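PDB 4CZW: PAN2-PAN3 deadenylation complex catalytic subunit pan2 from Neurospora crassa, which supplies the exonuclease activity of the PAN2-PAN3 complex, probably shortening mRNA poly(A) tails to release 5'-AMP, next to a ubiquitin-protease-like scaffold domain thought to be inactive. Local coordinates for residues Ala233-Glu238 against Gly299-Tyr304; Ile225-Val230 against Trp287-Ile292; Val346-Ala351 against Arg360-Asn365; Tyr13-Ile18 against Lys339-Ala344. All blocks are in the same frame, centred on the assembly; numbering follows the deposited sequence.

Contact 1: residues Ala233-Glu238 against Gly299-Tyr304; sequences AGLENE and GHVYCY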
# COMPACT_ATOMS: atom_id res chain seq x y z
N ALA A 233 -0.43 -30.26 -6.49
CA ALA A 233 0.47 -30.50 -7.61
C ALA A 233 1.46 -29.34 -7.78
O ALA A 233 2.58 -29.54 -8.23
CB ALA A 233 -0.32 -30.71 -8.89
N GLY A 234 1.02 -28.14 -7.41
CA GLY A 234 1.86 -26.96 -7.52
C GLY A 234 2.94 -26.91 -6.47
O GLY A 234 4.10 -26.60 -6.77
N LEU A 235 2.57 -27.20 -5.23
CA LEU A 235 3.50 -27.16 -4.11
C LEU A 235 4.60 -28.22 -4.25
O LEU A 235 5.78 -27.93 -4.04
CB LEU A 235 2.76 -27.36 -2.78
CG LEU A 235 1.87 -26.20 -2.32
CD1 LEU A 235 0.89 -26.66 -1.26
CD2 LEU A 235 2.72 -25.06 -1.80
N GLU A 236 4.20 -29.43 -4.61
CA GLU A 236 5.14 -30.54 -4.75
C GLU A 236 5.85 -30.50 -6.10
O GLU A 236 5.42 -29.81 -7.02
CB GLU A 236 4.42 -31.88 -4.56
CG GLU A 236 3.81 -32.06 -3.19
CD GLU A 236 3.05 -33.37 -3.06
OE1 GLU A 236 2.70 -33.95 -4.10
OE2 GLU A 236 2.81 -33.81 -1.92
N ASN A 237 6.94 -31.25 -6.21
CA ASN A 237 7.71 -31.32 -7.44
C ASN A 237 8.56 -32.58 -7.53
O ASN A 237 9.63 -32.67 -6.93
CB ASN A 237 8.61 -30.08 -7.58
CG ASN A 237 9.17 -29.91 -8.98
OD1 ASN A 237 9.15 -30.84 -9.79
ND2 ASN A 237 9.70 -28.73 -9.26
N GLU A 238 8.07 -33.57 -8.28
CA GLU A 238 8.84 -34.78 -8.55
C GLU A 238 9.33 -34.76 -10.00
O GLU A 238 8.58 -34.43 -10.91
CB GLU A 238 8.00 -36.03 -8.29
CG GLU A 238 7.60 -36.22 -6.83
CD GLU A 238 6.80 -37.49 -6.62
OE1 GLU A 238 6.43 -38.14 -7.62
OE2 GLU A 238 6.56 -37.85 -5.44
N GLY A 299 7.10 -34.87 4.12
CA GLY A 299 7.54 -34.22 2.90
C GLY A 299 6.45 -34.06 1.85
O GLY A 299 6.69 -33.50 0.78
N HIS A 300 5.25 -34.55 2.16
CA HIS A 300 4.14 -34.46 1.22
C HIS A 300 3.08 -33.47 1.71
O HIS A 300 3.00 -33.16 2.89
CB HIS A 300 3.51 -35.83 1.01
CG HIS A 300 4.41 -36.81 0.32
ND1 HIS A 300 4.68 -36.76 -1.03
CD2 HIS A 300 5.11 -37.86 0.80
CE1 HIS A 300 5.50 -37.73 -1.35
NE2 HIS A 300 5.78 -38.42 -0.26
N VAL A 301 2.27 -32.98 0.77
CA VAL A 301 1.22 -32.02 1.08
C VAL A 301 -0.14 -32.54 0.63
O VAL A 301 -0.30 -32.99 -0.50
CB VAL A 301 1.49 -30.65 0.42
CG1 VAL A 301 0.22 -29.82 0.35
CG2 VAL A 301 2.58 -29.91 1.18
N TYR A 302 -1.12 -32.48 1.53
CA TYR A 302 -2.47 -32.94 1.22
C TYR A 302 -3.49 -31.83 1.48
O TYR A 302 -3.59 -31.30 2.58
CB TYR A 302 -2.82 -34.17 2.05
CG TYR A 302 -1.78 -35.27 1.96
CD1 TYR A 302 -1.82 -36.20 0.93
CD2 TYR A 302 -0.76 -35.37 2.90
CE1 TYR A 302 -0.88 -37.21 0.84
CE2 TYR A 302 0.19 -36.37 2.81
CZ TYR A 302 0.13 -37.28 1.78
OH TYR A 302 1.07 -38.28 1.69
N CYS A 303 -4.24 -31.47 0.44
CA CYS A 303 -5.20 -30.38 0.54
C CYS A 303 -6.64 -30.88 0.41
O CYS A 303 -6.93 -31.78 -0.38
CB CYS A 303 -4.93 -29.32 -0.53
SG CYS A 303 -5.97 -27.85 -0.42
N TYR A 304 -7.54 -30.30 1.20
CA TYR A 304 -8.94 -30.71 1.19
C TYR A 304 -9.87 -29.50 1.13
O TYR A 304 -9.52 -28.41 1.58
CB TYR A 304 -9.26 -31.56 2.42
CG TYR A 304 -8.33 -32.73 2.61
CD1 TYR A 304 -8.53 -33.91 1.90
CD2 TYR A 304 -7.27 -32.67 3.49
CE1 TYR A 304 -7.68 -34.99 2.06
CE2 TYR A 304 -6.41 -33.74 3.66
CZ TYR A 304 -6.62 -34.90 2.95
OH TYR A 304 -5.78 -35.97 3.11
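Glu236, the first residue to leave helical geometry after helix 227-235, sends its side chain across to the edge of strand 300-305. Its CB points toward the strand, and CG lies anti to the carbonyl carbon, beside the backbone N (chi1 -63°). From CG the chain runs on extended, carrying Glu236 CD to 3.9 Å from Val301 N, with the carboxylate turned only slightly out of the chain plane (chi3 -19°). OE2 of Glu236 accepts the N-H of Val301 at 2.9 Å, on the anti lone pair directed away from OE1, in an almost straight bond (174°) that satisfies a strand amide pointing toward the helix end. The same OE2 makes a salt bridge with Lys232, one helical turn back, whose NZ also bonds Val301 O, so one acid-base pair grips both amide and carbonyl of Val301. This is the base of the fingers of the USP-like domain: helix 227-235 leads into strand 238-245, which carries zinc ligand Cys245, while strand 300-305 forms a hairpin with strand 291-297 at the end of the palm sheet. Beside the polar tip, Leu235 and Val301 cross at about a right angle, CD1 of Leu235 meeting CG1 of Val301 at 3.6 Å; Ile260 of strand 250-262 packs against both. On the other flank Glu236 OE2 lies in plane at the His300 ring edge, 3.6 Å from ND1 of His300, and OE2 of Glu238 stands 4.2 Å from His300 CE1; two carboxylates so near might favour a protonated imidazole, though OE2 of Glu236 is already shared with Lys232.

Contact 2: residues Ile225-Val230 against Trp287-Ile292; sequences ITFSQV and WLPEEI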
# COMPACT_ATOMS: atom_id res chain seq x y z
N ILE A 225 -11.53 -32.58 -11.66
CA ILE A 225 -10.28 -32.00 -11.18
C ILE A 225 -10.59 -30.88 -10.19
O ILE A 225 -11.27 -29.91 -10.54
CB ILE A 225 -9.42 -31.46 -12.33
CG1 ILE A 225 -9.44 -32.42 -13.51
CG2 ILE A 225 -8.00 -31.19 -11.86
CD1 ILE A 225 -8.71 -31.90 -14.74
N THR A 226 -10.10 -31.01 -8.96
CA THR A 226 -10.40 -30.04 -7.92
C THR A 226 -9.26 -29.05 -7.70
O THR A 226 -8.14 -29.28 -8.14
CB THR A 226 -10.72 -30.74 -6.58
OG1 THR A 226 -9.55 -31.40 -6.10
CG2 THR A 226 -11.84 -31.75 -6.76
N PHE A 227 -9.57 -27.95 -7.01
CA PHE A 227 -8.57 -26.93 -6.70
C PHE A 227 -7.53 -27.46 -5.72
O PHE A 227 -6.36 -27.09 -5.77
CB PHE A 227 -9.25 -25.68 -6.13
CG PHE A 227 -8.29 -24.64 -5.65
CD1 PHE A 227 -7.66 -23.78 -6.54
CD2 PHE A 227 -8.01 -24.50 -4.29
CE1 PHE A 227 -6.78 -22.82 -6.10
CE2 PHE A 227 -7.13 -23.54 -3.84
CZ PHE A 227 -6.51 -22.70 -4.75
N SER A 228 -7.98 -28.34 -4.82
CA SER A 228 -7.09 -28.95 -3.83
C SER A 228 -6.01 -29.78 -4.51
O SER A 228 -4.86 -29.81 -4.06
CB SER A 228 -7.89 -29.81 -2.85
OG SER A 228 -8.84 -29.03 -2.14
N GLN A 229 -6.38 -30.46 -5.58
CA GLN A 229 -5.45 -31.28 -6.35
C GLN A 229 -4.46 -30.41 -7.12
O GLN A 229 -3.28 -30.75 -7.24
CB GLN A 229 -6.20 -32.20 -7.30
CG GLN A 229 -7.02 -33.28 -6.61
CD GLN A 229 -7.98 -33.98 -7.55
OE1 GLN A 229 -8.24 -33.50 -8.66
NE2 GLN A 229 -8.51 -35.12 -7.12
N VAL A 230 -4.95 -29.30 -7.66
CA VAL A 230 -4.11 -28.37 -8.41
C VAL A 230 -3.11 -27.68 -7.48
O VAL A 230 -1.95 -27.49 -7.84
CB VAL A 230 -4.96 -27.32 -9.15
CG1 VAL A 230 -4.08 -26.25 -9.78
CG2 VAL A 230 -5.83 -27.98 -10.20
N TRP A 287 -15.73 -23.81 -8.30
CA TRP A 287 -14.46 -24.53 -8.36
C TRP A 287 -13.47 -23.99 -7.34
O TRP A 287 -12.69 -24.76 -6.76
CB TRP A 287 -13.86 -24.45 -9.77
CG TRP A 287 -12.76 -25.44 -10.00
CD1 TRP A 287 -12.90 -26.77 -10.26
CD2 TRP A 287 -11.35 -25.17 -10.00
NE1 TRP A 287 -11.67 -27.35 -10.42
CE2 TRP A 287 -10.70 -26.39 -10.26
CE3 TRP A 287 -10.58 -24.03 -9.79
CZ2 TRP A 287 -9.31 -26.50 -10.33
CZ3 TRP A 287 -9.20 -24.13 -9.86
CH2 TRP A 287 -8.58 -25.36 -10.13
N LEU A 288 -13.48 -22.68 -7.12
CA LEU A 288 -12.59 -22.06 -6.15
C LEU A 288 -13.25 -22.01 -4.77
O LEU A 288 -14.22 -21.28 -4.57
CB LEU A 288 -12.21 -20.65 -6.59
CG LEU A 288 -11.34 -19.85 -5.61
CD1 LEU A 288 -10.02 -20.55 -5.36
CD2 LEU A 288 -11.12 -18.43 -6.10
N PRO A 289 -12.71 -22.79 -3.82
CA PRO A 289 -13.24 -22.81 -2.46
C PRO A 289 -12.77 -21.60 -1.65
O PRO A 289 -11.64 -21.14 -1.85
CB PRO A 289 -12.67 -24.11 -1.89
CG PRO A 289 -11.38 -24.28 -2.60
CD PRO A 289 -11.58 -23.72 -3.99
N GLU A 290 -13.61 -21.10 -0.76
CA GLU A 290 -13.23 -19.99 0.10
C GLU A 290 -12.50 -20.50 1.33
O GLU A 290 -12.04 -19.71 2.16
CB GLU A 290 -14.46 -19.18 0.51
CG GLU A 290 -15.46 -19.95 1.36
CD GLU A 290 -16.41 -19.04 2.12
OE1 GLU A 290 -15.92 -18.13 2.83
OE2 GLU A 290 -17.63 -19.23 2.00
N GLU A 291 -12.39 -21.82 1.45
CA GLU A 291 -11.78 -22.43 2.61
C GLU A 291 -11.10 -23.75 2.26
O GLU A 291 -11.72 -24.63 1.66
CB GLU A 291 -12.83 -22.65 3.70
CG GLU A 291 -12.26 -22.80 5.10
CD GLU A 291 -13.35 -22.82 6.16
OE1 GLU A 291 -14.31 -23.59 6.01
OE2 GLU A 291 -13.23 -22.06 7.14
N ILE A 292 -9.83 -23.87 2.61
CA ILE A 292 -9.07 -25.10 2.36
C ILE A 292 -8.32 -25.55 3.61
O ILE A 292 -8.02 -24.75 4.49
CB ILE A 292 -8.06 -24.92 1.21
CG1 ILE A 292 -7.08 -23.79 1.52
CG2 ILE A 292 -8.78 -24.66 -0.10
CD1 ILE A 292 -6.04 -23.57 0.45
O HOH W 1 -12.26 -27.40 -6.57
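Two aromatic side chains set nearly perpendicular carry this contact: the Phe227 and Trp287 ring planes meet at 86°, the edge of Phe227 turned to the face of the indole in an offset edge-to-face pair. Both residues have CG anti to the backbone N, which sends the indole over the first turn of helix 227-235 and the phenyl along the loop Leu288-Pro289. CB of Phe227 sits over the indole's six-membered ring, 4.0 Å from its centroid, a CH-pi contact close to the ring normal. The indole edge is held too: NE1 of Trp287 donates to O of Ile225 at 2.6 Å, the acceptor lying in the ring plane and the bond nearly straight (166°), while CG2 of Val230 abuts CZ2 of Trp287 in that plane at 3.8 Å. Thr226 is the N-cap of the helix and forms a capping box with Gln229, Thr226 N giving to OE1 of Gln229 and Gln229 N returning a weak bond to OG1 of Thr226. Within the USP-like domain, the indole N-H thus binds the carbonyl just ahead of the N-cap and ties the helix start to the chain entering strand 291-297 of the palm sheet. A water accepts from Phe227 N and donates to Trp287 O, linking the first turn to the loop. Leu288, alongside the phenyl, puts CD1 over the centre of one face, 4.1 Å from the Phe227 centroid; Pro289 CD comes in obliquely, 3.7 Å from CD2 of Phe227, and Ile292 CG2 approaches the edge at CE2. Trp282 packs against both aromatic residues.

Contact 3: residues Val346-Ala351 against Arg360-Asn365; sequences VNVGRA and RWHLFN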
# COMPACT_ATOMS: atom_id res chain seq x y z
N VAL A 346 -12.30 -8.95 -3.18
CA VAL A 346 -11.79 -9.23 -1.85
C VAL A 346 -12.90 -9.34 -0.80
O VAL A 346 -13.84 -8.55 -0.80
CB VAL A 346 -10.79 -8.14 -1.40
CG1 VAL A 346 -10.25 -8.43 -0.01
CG2 VAL A 346 -9.65 -8.02 -2.40
N ASN A 347 -12.78 -10.33 0.08
CA ASN A 347 -13.65 -10.42 1.25
C ASN A 347 -13.08 -9.57 2.38
O ASN A 347 -12.16 -9.99 3.08
CB ASN A 347 -13.81 -11.87 1.69
CG ASN A 347 -14.95 -12.07 2.67
OD1 ASN A 347 -15.25 -11.21 3.49
ND2 ASN A 347 -15.61 -13.23 2.58
N VAL A 348 -13.63 -8.37 2.56
CA VAL A 348 -13.10 -7.42 3.53
C VAL A 348 -13.45 -7.81 4.97
O VAL A 348 -13.07 -7.11 5.91
CB VAL A 348 -13.62 -6.00 3.27
CG1 VAL A 348 -13.23 -5.54 1.87
CG2 VAL A 348 -15.13 -5.94 3.45
N GLY A 349 -14.16 -8.91 5.14
CA GLY A 349 -14.56 -9.37 6.45
C GLY A 349 -13.43 -10.02 7.24
O GLY A 349 -13.49 -10.10 8.46
N ARG A 350 -12.40 -10.47 6.53
CA ARG A 350 -11.27 -11.13 7.16
C ARG A 350 -10.50 -10.18 8.07
O ARG A 350 -10.01 -10.57 9.13
CB ARG A 350 -10.32 -11.71 6.11
CG ARG A 350 -11.00 -12.38 4.93
CD ARG A 350 -11.83 -13.59 5.35
NE ARG A 350 -12.36 -14.29 4.19
CZ ARG A 350 -13.21 -15.31 4.26
NH1 ARG A 350 -13.63 -15.75 5.43
NH2 ARG A 350 -13.64 -15.90 3.14
N ALA A 351 -10.41 -8.92 7.66
CA ALA A 351 -9.65 -7.91 8.41
C ALA A 351 -10.56 -7.07 9.29
O ALA A 351 -10.21 -5.95 9.68
CB ALA A 351 -8.87 -7.02 7.45
N ARG A 360 -18.58 -10.68 2.94
CA ARG A 360 -18.49 -9.24 2.70
C ARG A 360 -17.57 -8.96 1.51
O ARG A 360 -16.63 -8.18 1.62
CB ARG A 360 -17.98 -8.52 3.95
CG ARG A 360 -18.83 -8.75 5.19
CD ARG A 360 -18.31 -7.96 6.37
NE ARG A 360 -18.22 -6.53 6.07
CZ ARG A 360 -19.24 -5.68 6.18
NH1 ARG A 360 -20.43 -6.11 6.58
NH2 ARG A 360 -19.07 -4.40 5.88
N TRP A 361 -17.86 -9.61 0.39
CA TRP A 361 -17.03 -9.47 -0.81
C TRP A 361 -17.26 -8.14 -1.52
O TRP A 361 -18.39 -7.68 -1.64
CB TRP A 361 -17.30 -10.63 -1.77
CG TRP A 361 -16.92 -11.97 -1.21
CD1 TRP A 361 -17.70 -12.79 -0.45
CD2 TRP A 361 -15.66 -12.63 -1.36
NE1 TRP A 361 -17.01 -13.93 -0.12
CE2 TRP A 361 -15.75 -13.86 -0.67
CE3 TRP A 361 -14.47 -12.32 -2.01
CZ2 TRP A 361 -14.70 -14.76 -0.61
CZ3 TRP A 361 -13.42 -13.22 -1.96
CH2 TRP A 361 -13.54 -14.43 -1.26
N HIS A 362 -16.17 -7.54 -1.98
CA HIS A 362 -16.24 -6.27 -2.70
C HIS A 362 -15.40 -6.30 -3.97
O HIS A 362 -14.35 -6.94 -4.02
CB HIS A 362 -15.78 -5.11 -1.81
CG HIS A 362 -16.77 -4.74 -0.75
ND1 HIS A 362 -16.96 -5.50 0.39
CD2 HIS A 362 -17.62 -3.69 -0.65
CE1 HIS A 362 -17.89 -4.93 1.14
NE2 HIS A 362 -18.30 -3.83 0.53
N LEU A 363 -15.87 -5.59 -5.00
CA LEU A 363 -15.13 -5.46 -6.24
C LEU A 363 -14.32 -4.17 -6.25
O LEU A 363 -14.88 -3.07 -6.21
CB LEU A 363 -16.08 -5.49 -7.44
CG LEU A 363 -15.49 -5.09 -8.79
CD1 LEU A 363 -14.35 -6.02 -9.19
CD2 LEU A 363 -16.56 -5.06 -9.87
N PHE A 364 -13.00 -4.30 -6.30
CA PHE A 364 -12.12 -3.14 -6.34
C PHE A 364 -11.59 -2.89 -7.75
O PHE A 364 -10.45 -3.25 -8.07
CB PHE A 364 -10.96 -3.30 -5.36
CG PHE A 364 -11.37 -3.23 -3.92
CD1 PHE A 364 -11.42 -2.01 -3.26
CD2 PHE A 364 -11.69 -4.38 -3.22
CE1 PHE A 364 -11.80 -1.94 -1.93
CE2 PHE A 364 -12.07 -4.32 -1.89
CZ PHE A 364 -12.12 -3.10 -1.25
N ASN A 365 -12.42 -2.29 -8.59
CA ASN A 365 -12.01 -1.90 -9.93
C ASN A 365 -11.40 -0.50 -9.90
O ASN A 365 -12.07 0.48 -10.21
CB ASN A 365 -13.19 -1.95 -10.90
CG ASN A 365 -12.78 -1.65 -12.34
OD1 ASN A 365 -11.60 -1.57 -12.66
ND2 ASN A 365 -13.77 -1.48 -13.21
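Strands 339-347 and 361-365 run antiparallel in the palm sheet of the USP-like domain, Val346 and His362 forming a hydrogen-bonded pair (Val346 N to His362 O 3.0 Å, His362 N to Val346 O 2.8 Å) and Asn347 and Trp361 the non-hydrogen-bonded pair next to it. At Asn347 the first strand ends in a type I beta turn to Arg350 that contains an Asx turn: OD1 of Asn347 takes the N-H of Gly349 at 3.0 Å, in the amide plane and on a lone pair. Asn347 has CG anti to its backbone N, which lays the side chain across the indole of Trp361. CB stands over the six-membered ring, 3.5 Å from its centroid and 7° off the normal, and the amide plane is tilted 55° against the indole. The guanidinium of Arg350, perpendicular to the indole, brings NH2 obliquely toward CZ2 of Trp361 and then salt-bridges Glu290. On the opposite face, with Val346 and His362, Phe364 meets CB of Val346 obliquely and takes CG1 of Val348 at its edge, while Tyr59 packs against Val346, Val348 and Phe364. Crossing His362 at about a right angle, Val348 sets CG2 3.6 Å from ND1. Arg360 O accepts two N-H groups from above its carbonyl plane, Val348 N at 3.1 Å and ND1 of His362 at 3.0 Å, the second lying close to the imidazole plane.

Contact 4: residues Tyr13-Ile18 against Lys339-Ala344; sequences YRICEI and KSHLVA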
# COMPACT_ATOMS: atom_id res chain seq x y z
N TYR A 13 -16.89 -3.71 -14.53
CA TYR A 13 -15.59 -4.38 -14.63
C TYR A 13 -14.65 -3.72 -15.63
O TYR A 13 -13.49 -4.10 -15.73
CB TYR A 13 -15.78 -5.85 -15.01
CG TYR A 13 -16.05 -6.78 -13.85
CD1 TYR A 13 -15.01 -7.28 -13.08
CD2 TYR A 13 -17.35 -7.17 -13.53
CE1 TYR A 13 -15.26 -8.13 -12.02
CE2 TYR A 13 -17.60 -8.02 -12.48
CZ TYR A 13 -16.55 -8.50 -11.72
OH TYR A 13 -16.80 -9.34 -10.66
N ARG A 14 -15.16 -2.73 -16.36
CA ARG A 14 -14.36 -2.08 -17.40
C ARG A 14 -13.40 -1.05 -16.81
O ARG A 14 -13.50 -0.68 -15.64
CB ARG A 14 -15.27 -1.42 -18.43
CG ARG A 14 -16.14 -2.40 -19.20
CD ARG A 14 -17.15 -1.68 -20.07
NE ARG A 14 -18.14 -2.60 -20.62
CZ ARG A 14 -19.29 -2.22 -21.17
NH1 ARG A 14 -19.59 -0.93 -21.25
NH2 ARG A 14 -20.13 -3.12 -21.64
N ILE A 15 -12.47 -0.59 -17.65
CA ILE A 15 -11.48 0.40 -17.24
C ILE A 15 -12.13 1.75 -16.92
O ILE A 15 -12.89 2.29 -17.73
CB ILE A 15 -10.41 0.61 -18.32
CG1 ILE A 15 -9.62 -0.68 -18.56
CG2 ILE A 15 -9.48 1.75 -17.92
CD1 ILE A 15 -8.42 -0.52 -19.47
N CYS A 16 -11.83 2.29 -15.75
CA CYS A 16 -12.37 3.57 -15.33
C CYS A 16 -11.40 4.71 -15.65
O CYS A 16 -10.27 4.73 -15.17
CB CYS A 16 -12.69 3.55 -13.83
SG CYS A 16 -13.84 2.25 -13.35
N GLU A 17 -11.86 5.65 -16.47
CA GLU A 17 -11.04 6.78 -16.88
C GLU A 17 -11.24 7.99 -15.98
O GLU A 17 -12.36 8.31 -15.59
CB GLU A 17 -11.34 7.16 -18.33
CG GLU A 17 -10.65 6.30 -19.37
CD GLU A 17 -10.87 6.80 -20.78
OE1 GLU A 17 -11.93 7.42 -21.03
OE2 GLU A 17 -9.99 6.59 -21.64
N ILE A 18 -10.14 8.67 -15.67
CA ILE A 18 -10.19 9.93 -14.95
C ILE A 18 -10.19 11.09 -15.95
O ILE A 18 -9.29 11.20 -16.77
CB ILE A 18 -9.00 10.09 -13.98
CG1 ILE A 18 -8.98 8.95 -12.97
CG2 ILE A 18 -9.07 11.44 -13.27
CD1 ILE A 18 -7.84 9.03 -11.98
N LYS A 339 -7.46 -5.64 -25.15
CA LYS A 339 -6.54 -5.24 -24.09
C LYS A 339 -6.77 -6.07 -22.84
O LYS A 339 -7.31 -7.18 -22.91
CB LYS A 339 -6.71 -3.75 -23.74
CG LYS A 339 -8.14 -3.33 -23.39
CD LYS A 339 -8.18 -1.90 -22.85
CE LYS A 339 -9.45 -1.16 -23.28
NZ LYS A 339 -9.28 0.31 -23.14
N SER A 340 -6.37 -5.53 -21.69
CA SER A 340 -6.60 -6.16 -20.39
C SER A 340 -6.23 -5.20 -19.26
O SER A 340 -5.32 -4.39 -19.40
CB SER A 340 -5.79 -7.47 -20.27
OG SER A 340 -4.40 -7.23 -20.34
N HIS A 341 -6.95 -5.29 -18.15
CA HIS A 341 -6.56 -4.59 -16.93
C HIS A 341 -7.00 -5.41 -15.72
O HIS A 341 -7.76 -6.36 -15.87
CB HIS A 341 -7.14 -3.17 -16.87
CG HIS A 341 -8.49 -3.10 -16.22
ND1 HIS A 341 -9.63 -3.55 -16.83
CD2 HIS A 341 -8.87 -2.61 -15.02
CE1 HIS A 341 -10.67 -3.36 -16.03
NE2 HIS A 341 -10.23 -2.79 -14.92
N LEU A 342 -6.53 -5.04 -14.54
CA LEU A 342 -6.76 -5.87 -13.36
C LEU A 342 -7.74 -5.25 -12.36
O LEU A 342 -7.75 -4.04 -12.15
CB LEU A 342 -5.44 -6.16 -12.66
CG LEU A 342 -4.32 -6.65 -13.58
CD1 LEU A 342 -3.01 -6.78 -12.82
CD2 LEU A 342 -4.70 -7.97 -14.24
N VAL A 343 -8.55 -6.10 -11.75
CA VAL A 343 -9.42 -5.70 -10.65
C VAL A 343 -9.18 -6.62 -9.47
O VAL A 343 -8.45 -7.61 -9.58
CB VAL A 343 -10.91 -5.73 -11.04
CG1 VAL A 343 -11.17 -4.83 -12.24
CG2 VAL A 343 -11.35 -7.16 -11.33
N ALA A 344 -9.79 -6.31 -8.33
CA ALA A 344 -9.62 -7.13 -7.14
C ALA A 344 -10.96 -7.45 -6.48
O ALA A 344 -11.73 -6.55 -6.15
CB ALA A 344 -8.70 -6.44 -6.15
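His341 holds its ring up from strand 339-347 in the crowded rotamer, CG between the backbone N and the carbonyl carbon (chi1 89°), and the loop 13-18 is laid against it. One face of the imidazole is covered by Ile15, whose CG1, anti to its own carbonyl carbon (chi1 -63°), sits 3.6 Å from the ring centroid, offset toward ND1; the two side chains slide past each other in opposite directions. At the ring edge, in plane, the carbonyl O of Tyr13 faces CE1, 2.9 Å from it. NE2 of His341 is hydrogen-bonded to Asn365 OD1, which fixes the ring's rotation, and Asn365 ND2 bonds Arg14 O. The N-terminal chain of the USP-like domain thus lies against strands 339-347 and 361-365 of the palm sheet, its backbone carbonyls meeting side chains of both. Beyond CG1, Ile15 continues extended to CD1, which meets CD of Lys339 tip to tip at 3.7 Å, although that lysine is poorly ordered. Further along the strand, Val343 places CG2 in the crowded position, where it touches the edge of the Tyr13 ring, 4.1 Å from CD1; the Tyr13 hydroxyl is hydrogen-bonded to Glu376.

How the contacts relate
All four contacts belong to the USP-like scaffold domain, and each reaches the palm sheet. Contact 4 opens first along the chain; within its span lie contacts 1 and 2, whose segments alternate, and contact 3 follows once it has closed. Contacts 1 and 2, with centres 13 Å apart, share helix 227-235 and use neighbouring strands, 300-305 in contact 1 and 291-297 in contact 2. Contacts 3 and 4, centres about 17 Å apart, share strand 339-347, whose neighbour 361-365 belongs to contact 3; Asn365 there bonds Arg14 O of contact 4. The Glu290-Arg350 salt bridge links contacts 2 and 3, so touches span the roughly 35 Å between the centres of contacts 1 and 4.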